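Local coordinates for Alpha/beta fold hydrolase (Pseudomonas aeruginosa, PDB 6I8W), which hydrolyses membrane phospholipids as a membrane-bound phospholipase A of the alpha/beta hydrolase fold and acts as a virulence factor, at residues A[38-43]-A[77-82]; A[65-70]-A[89-94]; A[132-137]-A[156-161]. All coordinates share one frame; numbering follows the deposited sequence. Where two conformers were deposited one is given.

Contact 1 of 3, residues A[38-43]-A[77-82]; sequences AGLSEH and NWLRFA. With CO2 (carbon dioxide), chain F; MYR (myristic acid), chain C; BOG (octyl beta-D-glucopyranoside), chain D; IPA (isopropyl alcohol), chain E.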
loop_
_atom_site.group_PDB
_atom_site.type_symbol
_atom_site.label_atom_id
_atom_site.label_comp_id
_atom_site.label_asym_id
_atom_site.label_seq_id
_atom_site.Cartn_x
_atom_site.Cartn_y
_atom_site.Cartn_z
ATOM N N ALA A 38 -15.446 0.196 -7.372
ATOM C CA ALA A 38 -14.934 1.340 -6.626
ATOM C C ALA A 38 -14.987 2.621 -7.443
ATOM O O ALA A 38 -14.723 3.705 -6.922
ATOM C CB ALA A 38 -13.519 1.075 -6.182
ATOM N N GLY A 39 -15.316 2.496 -8.726
ATOM C CA GLY A 39 -15.315 3.640 -9.615
ATOM C C GLY A 39 -13.899 4.121 -9.951
ATOM O O GLY A 39 -13.690 5.309 -10.165
ATOM N N LEU A 40 -12.929 3.211 -9.974
ATOM C CA LEU A 40 -11.526 3.555 -10.264
ATOM C C LEU A 40 -11.092 3.043 -11.636
ATOM O O LEU A 40 -11.473 1.955 -12.024
ATOM C CB LEU A 40 -10.601 2.960 -9.208
ATOM C CG LEU A 40 -10.839 3.471 -7.780
ATOM C CD1 LEU A 40 -10.072 2.610 -6.770
ATOM C CD2 LEU A 40 -10.395 4.931 -7.687
ATOM N N SER A 41 -10.311 3.832 -12.359
ATOM C CA SER A 41 -9.721 3.373 -13.611
ATOM C C SER A 41 -8.226 3.672 -13.610
ATOM O O SER A 41 -7.753 4.547 -12.870
ATOM C CB SER A 41 -10.428 4.012 -14.807
ATOM O OG SER A 41 -10.349 5.421 -14.746
ATOM N N GLU A 42 -7.487 2.932 -14.432
ATOM C CA GLU A 42 -6.022 2.983 -14.426
ATOM C C GLU A 42 -5.434 3.945 -15.455
ATOM O O GLU A 42 -5.896 4.022 -16.589
ATOM C CB GLU A 42 -5.453 1.573 -14.641
ATOM C CG GLU A 42 -3.914 1.535 -14.605
ATOM C CD GLU A 42 -3.349 0.121 -14.552
ATOM O OE1 GLU A 42 -4.127 -0.843 -14.693
ATOM O OE2 GLU A 42 -2.119 -0.028 -14.368
ATOM N N HIS A 43 -4.400 4.674 -15.041
ATOM C CA HIS A 43 -3.673 5.577 -15.909
ATOM C C HIS A 43 -2.195 5.433 -15.605
ATOM O O HIS A 43 -1.818 4.687 -14.706
ATOM C CB HIS A 43 -4.120 7.025 -15.673
ATOM C CG HIS A 43 -5.601 7.207 -15.742
ATOM N ND1 HIS A 43 -6.269 7.423 -16.928
ATOM C CD2 HIS A 43 -6.550 7.163 -14.776
ATOM C CE1 HIS A 43 -7.565 7.526 -16.685
ATOM N NE2 HIS A 43 -7.761 7.370 -15.389
ATOM N N ASN A 77 -4.447 -2.646 -3.324
ATOM C CA ASN A 77 -4.740 -2.756 -1.884
ATOM C C ASN A 77 -5.903 -1.858 -1.436
ATOM O O ASN A 77 -6.539 -2.116 -0.415
ATOM C CB ASN A 77 -3.522 -2.382 -1.040
ATOM C CG ASN A 77 -2.675 -3.578 -0.629
ATOM O OD1 ASN A 77 -2.074 -3.564 0.444
ATOM N ND2 ASN A 77 -2.631 -4.611 -1.460
ATOM N N TRP A 78 -6.150 -0.798 -2.192
ATOM C CA TRP A 78 -7.079 0.251 -1.770
ATOM C C TRP A 78 -8.495 0.167 -2.326
ATOM O O TRP A 78 -9.314 1.020 -1.991
ATOM C CB TRP A 78 -6.505 1.624 -2.157
ATOM C CG TRP A 78 -5.196 1.946 -1.465
ATOM C CD1 TRP A 78 -3.926 1.909 -2.004
ATOM C CD2 TRP A 78 -5.048 2.352 -0.103
ATOM N NE1 TRP A 78 -2.996 2.269 -1.033
ATOM C CE2 TRP A 78 -3.671 2.548 0.135
ATOM C CE3 TRP A 78 -5.961 2.590 0.942
ATOM C CZ2 TRP A 78 -3.186 2.973 1.375
ATOM C CZ3 TRP A 78 -5.481 2.990 2.158
ATOM C CH2 TRP A 78 -4.104 3.186 2.372
ATOM N N LEU A 79 -8.795 -0.831 -3.161
ATOM C CA LEU A 79 -10.046 -0.798 -3.947
ATOM C C LEU A 79 -11.320 -0.750 -3.109
ATOM O O LEU A 79 -12.207 0.067 -3.354
ATOM C CB LEU A 79 -10.125 -2.014 -4.886
ATOM C CG LEU A 79 -8.884 -2.168 -5.779
ATOM C CD1 LEU A 79 -9.070 -3.286 -6.802
ATOM C CD2 LEU A 79 -8.573 -0.854 -6.458
ATOM N N ARG A 80 -11.447 -1.662 -2.160
ATOM C CA ARG A 80 -12.692 -1.744 -1.402
ATOM C C ARG A 80 -12.822 -0.570 -0.440
ATOM O O ARG A 80 -13.915 -0.108 -0.144
ATOM C CB ARG A 80 -12.770 -3.079 -0.665
ATOM C CG ARG A 80 -13.048 -4.245 -1.620
ATOM C CD ARG A 80 -12.846 -5.596 -0.969
ATOM N NE ARG A 80 -13.166 -6.667 -1.905
ATOM C CZ ARG A 80 -12.970 -7.953 -1.656
ATOM N NH1 ARG A 80 -12.479 -8.327 -0.483
ATOM N NH2 ARG A 80 -13.289 -8.863 -2.567
ATOM N N PHE A 81 -11.686 -0.096 0.044
ATOM C CA PHE A 81 -11.625 1.072 0.917
ATOM C C PHE A 81 -12.074 2.324 0.172
ATOM O O PHE A 81 -12.735 3.183 0.726
ATOM C CB PHE A 81 -10.184 1.217 1.436
ATOM C CG PHE A 81 -9.911 2.470 2.249
ATOM C CD1 PHE A 81 -10.196 2.507 3.601
ATOM C CD2 PHE A 81 -9.251 3.554 1.679
ATOM C CE1 PHE A 81 -9.887 3.634 4.368
ATOM C CE2 PHE A 81 -8.948 4.671 2.417
ATOM C CZ PHE A 81 -9.271 4.717 3.778
ATOM N N ALA A 82 -11.678 2.420 -1.092
ATOM C CA ALA A 82 -11.924 3.603 -1.912
ATOM C C ALA A 82 -13.370 3.671 -2.395
ATOM O O ALA A 82 -13.880 4.742 -2.700
ATOM C CB ALA A 82 -10.965 3.608 -3.131
HETATM C C CO2 F . -2.348 6.410 -19.221
HETATM O O1 CO2 F . -2.915 7.311 -18.830
HETATM O O2 CO2 F . -1.780 5.506 -19.610
HETATM C C1 MYR C . 1.897 -4.892 3.398
HETATM O O1 MYR C . 1.429 -3.729 3.361
HETATM O O2 MYR C . 2.978 -5.161 3.970
HETATM C C2 MYR C . 1.085 -6.028 2.806
HETATM C C3 MYR C . -0.203 -5.484 2.186
HETATM C C4 MYR C . -1.198 -6.601 1.885
HETATM C C5 MYR C . -0.712 -7.515 0.771
HETATM C C6 MYR C . -1.835 -8.453 0.348
HETATM C C7 MYR C . -2.244 -8.232 -1.105
HETATM C C8 MYR C . -3.761 -8.298 -1.260
HETATM C C9 MYR C . -4.181 -9.027 -2.536
HETATM C C10 MYR C . -4.743 -8.050 -3.560
HETATM C C11 MYR C . -5.462 -8.766 -4.699
HETATM C C12 MYR C . -5.657 -7.823 -5.881
HETATM C C13 MYR C . -6.909 -8.185 -6.664
HETATM C C14 MYR C . -7.648 -6.932 -7.075
HETATM C C1 BOG D . -13.036 -12.350 -4.783
HETATM O O1 BOG D . -11.959 -11.656 -4.152
HETATM C C2 BOG D . -13.908 -12.944 -3.668
HETATM O O2 BOG D . -13.315 -14.169 -3.244
HETATM C C3 BOG D . -15.363 -13.199 -4.059
HETATM O O3 BOG D . -16.160 -13.564 -2.922
HETATM C C4 BOG D . -15.900 -11.930 -4.693
HETATM O O4 BOG D . -17.309 -12.046 -4.966
HETATM C C5 BOG D . -15.077 -11.731 -5.964
HETATM O O5 BOG D . -13.714 -11.419 -5.636
HETATM C C6 BOG D . -15.664 -10.672 -6.898
HETATM O O6 BOG D . -14.980 -9.424 -6.772
HETATM C "C1'" BOG D . -11.014 -11.116 -5.070
HETATM C "C2'" BOG D . -10.133 -10.119 -4.331
HETATM C "C3'" BOG D . -9.979 -10.555 -2.883
HETATM C "C4'" BOG D . -8.908 -9.762 -2.157
HETATM C "C5'" BOG D . -8.168 -10.694 -1.209
HETATM C "C6'" BOG D . -7.312 -9.914 -0.223
HETATM C "C7'" BOG D . -6.199 -10.795 0.324
HETATM C "C8'" BOG D . -6.769 -12.058 0.926
HETATM C C1 IPA E . -7.822 -5.678 -1.676
HETATM C C2 IPA E . -8.866 -4.901 -2.467
HETATM C C3 IPA E . -9.722 -5.845 -3.300
HETATM O O2 IPA E . -9.673 -4.138 -1.558
#
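L79 and A82 of the short helix 79-82, which follows strand 64-68, form an apolar packing with A38 and L40 at the exit of the long N-terminal helix 3-38, with the bound myristic acid on the far side. Ahead of them, N77 belongs to the lipid side: its amide lies along the fatty acid, with N77 OD1 3.2 Å from C3 of that ligand. L79 CG stands beside the backbone N, anti to the carbonyl carbon (chi1 -53°); CD1 then reaches the end of the acyl chain, C14, at 3.9 Å, while CD2 meets L40 CD1 at 3.8 Å. The L79 carbonyl is approached by a methyl, A38 CB lying 3.3 Å from L79 O. R80 points away from A38 and L40; R80 N donates a hydrogen bond of 3.1 Å to O2 of an isopropyl alcohol, and the guanidinium forms a salt bridge with E34. A82 CB touches L40 CD1 at 3.9 Å, and that one leucine methyl packs on both L79 and A82. G39, with positive phi, ends helix 3-38 in a Schellman motif. L79 also leans on L55 of strand 50-57, and F81, pointing away, packs against helices 288-291 and 293-308.

Contact 2 of 3, residues A[65-70]-A[89-94]; sequences LLLIHG and YHVVAL. With CO2 (carbon dioxide), chain H.
L65 lies across the ring of Y89, both of its methyls turned toward the aromatic side chain. CD2 stands over one face, 4.3 Å from the ring centroid and 28° off the normal, a CH-pi contact, while CD1 sits by the root of the ring, 3.7 Å from Y89 CG. At its far end the phenol donates a hydrogen bond from OH to O2 of a bound carbon dioxide (2.9 Å), and it is also hydrogen-bonded to Q301. Beyond this pair the side chains alternate between the faces of a parallel sheet, strands 64-68 and 90-94 being joined through helix 79-82 in one beta-alpha-beta unit. L67 shares the face of L65: its CD1 crosses to V91 CG1 at 3.8 Å, and its CB lies beside that of A93. L66 occupies the other face, where helix 112-125 packs. Its CG is anti to the backbone N (chi1 175°), which swings CD1 to within 3.7 Å of V92 CG1. L94 CD2 comes alongside I68 CG1 on this face too, the two side chains pointing the same way.

The backbones join through L65 N to H90 O, V92 N to L65 O and L67 N to V92 O, after which they part. The H69 ring turns its edge to the L94 carbonyl, CD2 being 3.2 Å from L94 O, while ND1 donates to G70 O at 2.8 Å and NE2 accepts a hydrogen bond from L96 N. Leucine, valine, isoleucine and alanine side chains meet on both faces, and the polar bonds across the pair lie in the backbone and its water. Where the strands diverge, that water satisfies L67 O and L94 O as donor and H69 N as acceptor, whereas L94 N stays buried without a partner.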
loop_
_atom_site.group_PDB
_atom_site.type_symbol
_atom_site.label_atom_id
_atom_site.label_comp_id
_atom_site.label_asym_id
_atom_site.label_seq_id
_atom_site.Cartn_x
_atom_site.Cartn_y
_atom_site.Cartn_z
ATOM N N LEU A 65 -7.896 12.720 -2.413
ATOM C CA LEU A 65 -7.296 11.797 -1.461
ATOM C C LEU A 65 -6.247 10.983 -2.194
ATOM O O LEU A 65 -6.572 10.282 -3.148
ATOM C CB LEU A 65 -8.324 10.828 -0.849
ATOM C CG LEU A 65 -9.647 11.355 -0.293
ATOM C CD1 LEU A 65 -10.505 10.179 0.193
ATOM C CD2 LEU A 65 -9.379 12.313 0.847
ATOM N N LEU A 66 -5.007 11.046 -1.736
ATOM C CA LEU A 66 -3.940 10.265 -2.360
ATOM C C LEU A 66 -3.538 9.127 -1.428
ATOM O O LEU A 66 -3.099 9.357 -0.293
ATOM C CB LEU A 66 -2.731 11.163 -2.680
ATOM C CG LEU A 66 -1.487 10.460 -3.218
ATOM C CD1 LEU A 66 -1.808 9.698 -4.496
ATOM C CD2 LEU A 66 -0.387 11.496 -3.483
ATOM N N LEU A 67 -3.669 7.901 -1.922
ATOM C CA LEU A 67 -3.495 6.704 -1.105
ATOM C C LEU A 67 -2.200 5.998 -1.468
ATOM O O LEU A 67 -1.942 5.734 -2.647
ATOM C CB LEU A 67 -4.691 5.745 -1.293
ATOM C CG LEU A 67 -6.097 6.355 -1.215
ATOM C CD1 LEU A 67 -7.175 5.281 -1.450
ATOM C CD2 LEU A 67 -6.318 7.030 0.136
ATOM N N ILE A 68 -1.400 5.662 -0.459
ATOM C CA ILE A 68 -0.063 5.112 -0.714
ATOM C C ILE A 68 0.100 3.747 -0.040
ATOM O O ILE A 68 0.094 3.641 1.189
ATOM C CB ILE A 68 1.044 6.064 -0.202
ATOM C CG1 ILE A 68 0.785 7.504 -0.674
ATOM C CG2 ILE A 68 2.437 5.568 -0.634
ATOM C CD1 ILE A 68 1.782 8.517 -0.094
ATOM N N HIS A 69 0.267 2.710 -0.854
ATOM C CA HIS A 69 0.381 1.340 -0.359
ATOM C C HIS A 69 1.715 1.079 0.371
ATOM O O HIS A 69 2.647 1.899 0.329
ATOM C CB HIS A 69 0.246 0.378 -1.539
ATOM C CG HIS A 69 1.386 0.490 -2.501
ATOM N ND1 HIS A 69 2.622 -0.070 -2.245
ATOM C CD2 HIS A 69 1.510 1.150 -3.680
ATOM C CE1 HIS A 69 3.450 0.211 -3.239
ATOM N NE2 HIS A 69 2.801 0.951 -4.128
ATOM N N GLY A 70 1.828 -0.095 0.988
ATOM C CA GLY A 70 3.021 -0.439 1.732
ATOM C C GLY A 70 3.975 -1.352 0.981
ATOM O O GLY A 70 3.842 -1.553 -0.221
ATOM N N TYR A 89 -15.074 12.227 -3.055
ATOM C CA TYR A 89 -13.672 12.626 -3.212
ATOM C C TYR A 89 -13.108 12.238 -4.551
ATOM O O TYR A 89 -13.606 11.329 -5.211
ATOM C CB TYR A 89 -12.794 12.014 -2.095
ATOM C CG TYR A 89 -13.191 12.505 -0.729
ATOM C CD1 TYR A 89 -12.747 13.740 -0.266
ATOM C CD2 TYR A 89 -14.031 11.755 0.087
ATOM C CE1 TYR A 89 -13.136 14.221 0.977
ATOM C CE2 TYR A 89 -14.423 12.225 1.343
ATOM C CZ TYR A 89 -13.965 13.456 1.780
ATOM O OH TYR A 89 -14.337 13.934 3.020
ATOM N N HIS A 90 -12.061 12.961 -4.945
ATOM C CA HIS A 90 -11.237 12.595 -6.072
ATOM C C HIS A 90 -10.159 11.674 -5.535
ATOM O O HIS A 90 -9.225 12.126 -4.882
ATOM C CB HIS A 90 -10.649 13.848 -6.725
ATOM C CG HIS A 90 -9.664 13.567 -7.817
ATOM N ND1 HIS A 90 -8.409 14.140 -7.846
ATOM C CD2 HIS A 90 -9.752 12.797 -8.928
ATOM C CE1 HIS A 90 -7.767 13.738 -8.931
ATOM N NE2 HIS A 90 -8.560 12.920 -9.603
ATOM N N VAL A 91 -10.299 10.378 -5.781
ATOM C CA VAL A 91 -9.409 9.410 -5.157
ATOM C C VAL A 91 -8.305 8.996 -6.125
ATOM O O VAL A 91 -8.570 8.683 -7.294
ATOM C CB VAL A 91 -10.173 8.170 -4.678
ATOM C CG1 VAL A 91 -9.201 7.138 -4.083
ATOM C CG2 VAL A 91 -11.292 8.577 -3.663
ATOM N N VAL A 92 -7.065 9.038 -5.641
ATOM C CA VAL A 92 -5.911 8.611 -6.441
ATOM C C VAL A 92 -5.089 7.602 -5.633
ATOM O O VAL A 92 -4.761 7.836 -4.462
ATOM C CB VAL A 92 -5.038 9.808 -6.860
ATOM C CG1 VAL A 92 -3.782 9.346 -7.664
ATOM C CG2 VAL A 92 -5.852 10.816 -7.658
ATOM N N ALA A 93 -4.781 6.463 -6.246
ATOM C CA ALA A 93 -3.912 5.479 -5.609
ATOM C C ALA A 93 -2.796 5.093 -6.586
ATOM O O ALA A 93 -3.080 4.538 -7.648
ATOM C CB ALA A 93 -4.719 4.248 -5.181
ATOM N N LEU A 94 -1.540 5.410 -6.259
ATOM C CA LEU A 94 -0.429 5.093 -7.169
ATOM C C LEU A 94 0.301 3.801 -6.789
ATOM O O LEU A 94 0.256 3.355 -5.630
ATOM C CB LEU A 94 0.604 6.249 -7.231
ATOM C CG LEU A 94 1.673 6.331 -6.127
ATOM C CD1 LEU A 94 2.739 7.398 -6.458
ATOM C CD2 LEU A 94 1.044 6.611 -4.754
HETATM C C CO2 H . -13.088 17.056 4.149
HETATM O O1 CO2 H . -12.249 17.334 4.849
HETATM O O2 CO2 H . -13.916 16.759 3.457
HETATM O O HOH W 1 -1.251 3.140 -3.382
#

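Contact 3 of 3, residues A[132-137]-A[156-161]; sequences HLAGNS and SLALID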
loop_
_atom_site.group_PDB
_atom_site.type_symbol
_atom_site.label_atom_id
_atom_site.label_comp_id
_atom_site.label_asym_id
_atom_site.label_seq_id
_atom_site.Cartn_x
_atom_site.Cartn_y
_atom_site.Cartn_z
ATOM N N HIS A 132 -5.337 15.405 0.588
ATOM C CA HIS A 132 -5.280 14.578 1.777
ATOM C C HIS A 132 -4.408 13.383 1.452
ATOM O O HIS A 132 -4.502 12.831 0.361
ATOM C CB HIS A 132 -6.667 14.107 2.196
ATOM C CG HIS A 132 -7.635 15.221 2.421
ATOM N ND1 HIS A 132 -7.873 15.755 3.669
ATOM C CD2 HIS A 132 -8.404 15.923 1.554
ATOM C CE1 HIS A 132 -8.773 16.722 3.566
ATOM N NE2 HIS A 132 -9.109 16.843 2.293
ATOM N N LEU A 133 -3.566 12.991 2.397
ATOM C CA LEU A 133 -2.691 11.835 2.228
ATOM C C LEU A 133 -3.132 10.719 3.138
ATOM O O LEU A 133 -3.463 10.970 4.295
ATOM C CB LEU A 133 -1.238 12.197 2.574
ATOM C CG LEU A 133 -0.399 13.061 1.651
ATOM C CD1 LEU A 133 0.937 13.374 2.337
ATOM C CD2 LEU A 133 -0.183 12.298 0.345
ATOM N N ALA A 134 -3.100 9.487 2.642
ATOM C CA ALA A 134 -3.241 8.317 3.501
ATOM C C ALA A 134 -2.223 7.266 3.075
ATOM O O ALA A 134 -2.051 7.016 1.893
ATOM C CB ALA A 134 -4.659 7.738 3.442
ATOM N N GLY A 135 -1.543 6.662 4.037
ATOM C CA GLY A 135 -0.549 5.665 3.709
ATOM C C GLY A 135 -0.553 4.514 4.683
ATOM O O GLY A 135 -0.708 4.707 5.893
ATOM N N ASN A 136 -0.363 3.311 4.152
ATOM C CA ASN A 136 -0.254 2.121 4.979
ATOM C C ASN A 136 1.193 1.620 5.075
ATOM O O ASN A 136 1.874 1.454 4.059
ATOM C CB ASN A 136 -1.159 1.021 4.419
ATOM C CG ASN A 136 -0.925 -0.338 5.071
ATOM O OD1 ASN A 136 -0.487 -1.279 4.414
ATOM N ND2 ASN A 136 -1.232 -0.446 6.361
ATOM N N SER A 137 1.635 1.360 6.303
ATOM C CA SER A 137 2.946 0.762 6.540
ATOM C C SER A 137 4.082 1.587 5.924
ATOM O O SER A 137 4.266 2.745 6.267
ATOM C CB SER A 137 2.940 -0.669 6.008
ATOM O OG SER A 137 3.993 -1.437 6.555
ATOM N N SER A 156 -4.644 16.898 5.161
ATOM C CA SER A 156 -4.730 15.980 6.290
ATOM C C SER A 156 -3.869 14.766 5.995
ATOM O O SER A 156 -3.509 14.512 4.847
ATOM C CB SER A 156 -6.174 15.551 6.576
ATOM O OG SER A 156 -6.637 14.610 5.611
ATOM N N LEU A 157 -3.555 14.020 7.046
ATOM C CA LEU A 157 -2.673 12.868 6.947
ATOM C C LEU A 157 -3.282 11.713 7.720
ATOM O O LEU A 157 -3.704 11.878 8.860
ATOM C CB LEU A 157 -1.295 13.211 7.499
ATOM C CG LEU A 157 -0.311 12.054 7.675
ATOM C CD1 LEU A 157 0.081 11.478 6.307
ATOM C CD2 LEU A 157 0.919 12.545 8.443
ATOM N N ALA A 158 -3.348 10.548 7.095
ATOM C CA ALA A 158 -3.818 9.355 7.777
ATOM C C ALA A 158 -2.705 8.326 7.712
ATOM O O ALA A 158 -2.262 7.923 6.627
ATOM C CB ALA A 158 -5.121 8.811 7.141
ATOM N N LEU A 159 -2.254 7.921 8.885
ATOM C CA LEU A 159 -1.191 6.942 9.007
ATOM C C LEU A 159 -1.849 5.650 9.430
ATOM O O LEU A 159 -2.322 5.524 10.550
ATOM C CB LEU A 159 -0.132 7.403 10.018
ATOM C CG LEU A 159 0.577 8.696 9.618
ATOM C CD1 LEU A 159 1.557 9.170 10.712
ATOM C CD2 LEU A 159 1.317 8.481 8.288
ATOM N N ILE A 160 -1.914 4.704 8.506
ATOM C CA ILE A 160 -2.601 3.457 8.771
ATOM C C ILE A 160 -1.558 2.375 9.021
ATOM O O ILE A 160 -0.986 1.837 8.069
ATOM C CB ILE A 160 -3.531 3.089 7.587
ATOM C CG1 ILE A 160 -4.557 4.226 7.381
ATOM C CG2 ILE A 160 -4.231 1.733 7.830
ATOM C CD1 ILE A 160 -5.446 4.069 6.149
ATOM N N ASP A 161 -1.302 2.079 10.294
ATOM C CA ASP A 161 -0.258 1.117 10.648
ATOM C C ASP A 161 1.053 1.466 9.938
ATOM O O ASP A 161 1.633 0.629 9.252
ATOM C CB ASP A 161 -0.693 -0.314 10.280
ATOM C CG ASP A 161 -2.019 -0.706 10.927
ATOM O OD1 ASP A 161 -3.053 -0.099 10.560
ATOM O OD2 ASP A 161 -2.038 -1.617 11.792
HETATM O O HOH W 2 -5.803 12.065 5.037
#
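H132 presents the edge of its imidazole to S156, whose hydroxyl lies in the ring plane; H132 ND1 and S156 OG are hydrogen-bonded at 2.6 Å, and either could be the donor. The pair stands near the start of the parallel strands 131-136 and 154-160, part of the beta-alpha-beta unit that leads through the probable nucleophile elbow of the alpha/beta hydrolase fold, the GxSxG pattern at G135, S137 and G139. The S156 hydroxyl occupies the crowded position between backbone N and carbonyl carbon (chi1 75°). S156 OG is also hydrogen-bonded to a water, which donates to L133 O. Farther along the same face A134 CB and A158 CB touch at 3.9 Å beneath helix 293-308, whose L304 and Y300 reach H132 and A158. On the opposite face L133 CB meets L157 CD1 at 4.0 Å, and helix 138-149 packs there; G135 has no side chain on this face.

The regular ladder runs L133 N to S156 O, A158 N to L133 O, G135 N to A158 O and I160 N to G135 O. It ends at S137, whose positive phi (57°) is consistent with the strained turn of a nucleophile elbow. S137 OG is hydrogen-bonded to H286 NE2, and with D258 they probably form the Ser-His-Asp triad. N136 lies against the bound myristic acid, and its ND2 is also hydrogen-bonded to H286 O. At the turn I160 O is gripped twice: N136 ND2, 2.9 Å away, and S137 N, 3.2 Å away, approach it from opposite faces of the carbonyl plane.

From the N terminus, contact 1 closes a loop that runs from the end of helix 3-38 through strands 41-47, 50-57 and 64-68 to helix 79-82. Contact 2 opens within that loop and closes beyond it, at strand 90-94, so the two cross along the chain. W78 joins them, its indole packing on L67 and A93, and also reaches N136 and I160 of contact 3. Contact 3 follows in series and closes the loop round helix 138-149. Strands 64-68 and 131-136 are sheet neighbours, with probable hydrogen bonds from L66 N to H132 O and I68 N to A134 O. Contact 1 ties helix 3-38 to helix 79-82; contacts 2 and 3 build the central sheet leading to the probable elbow.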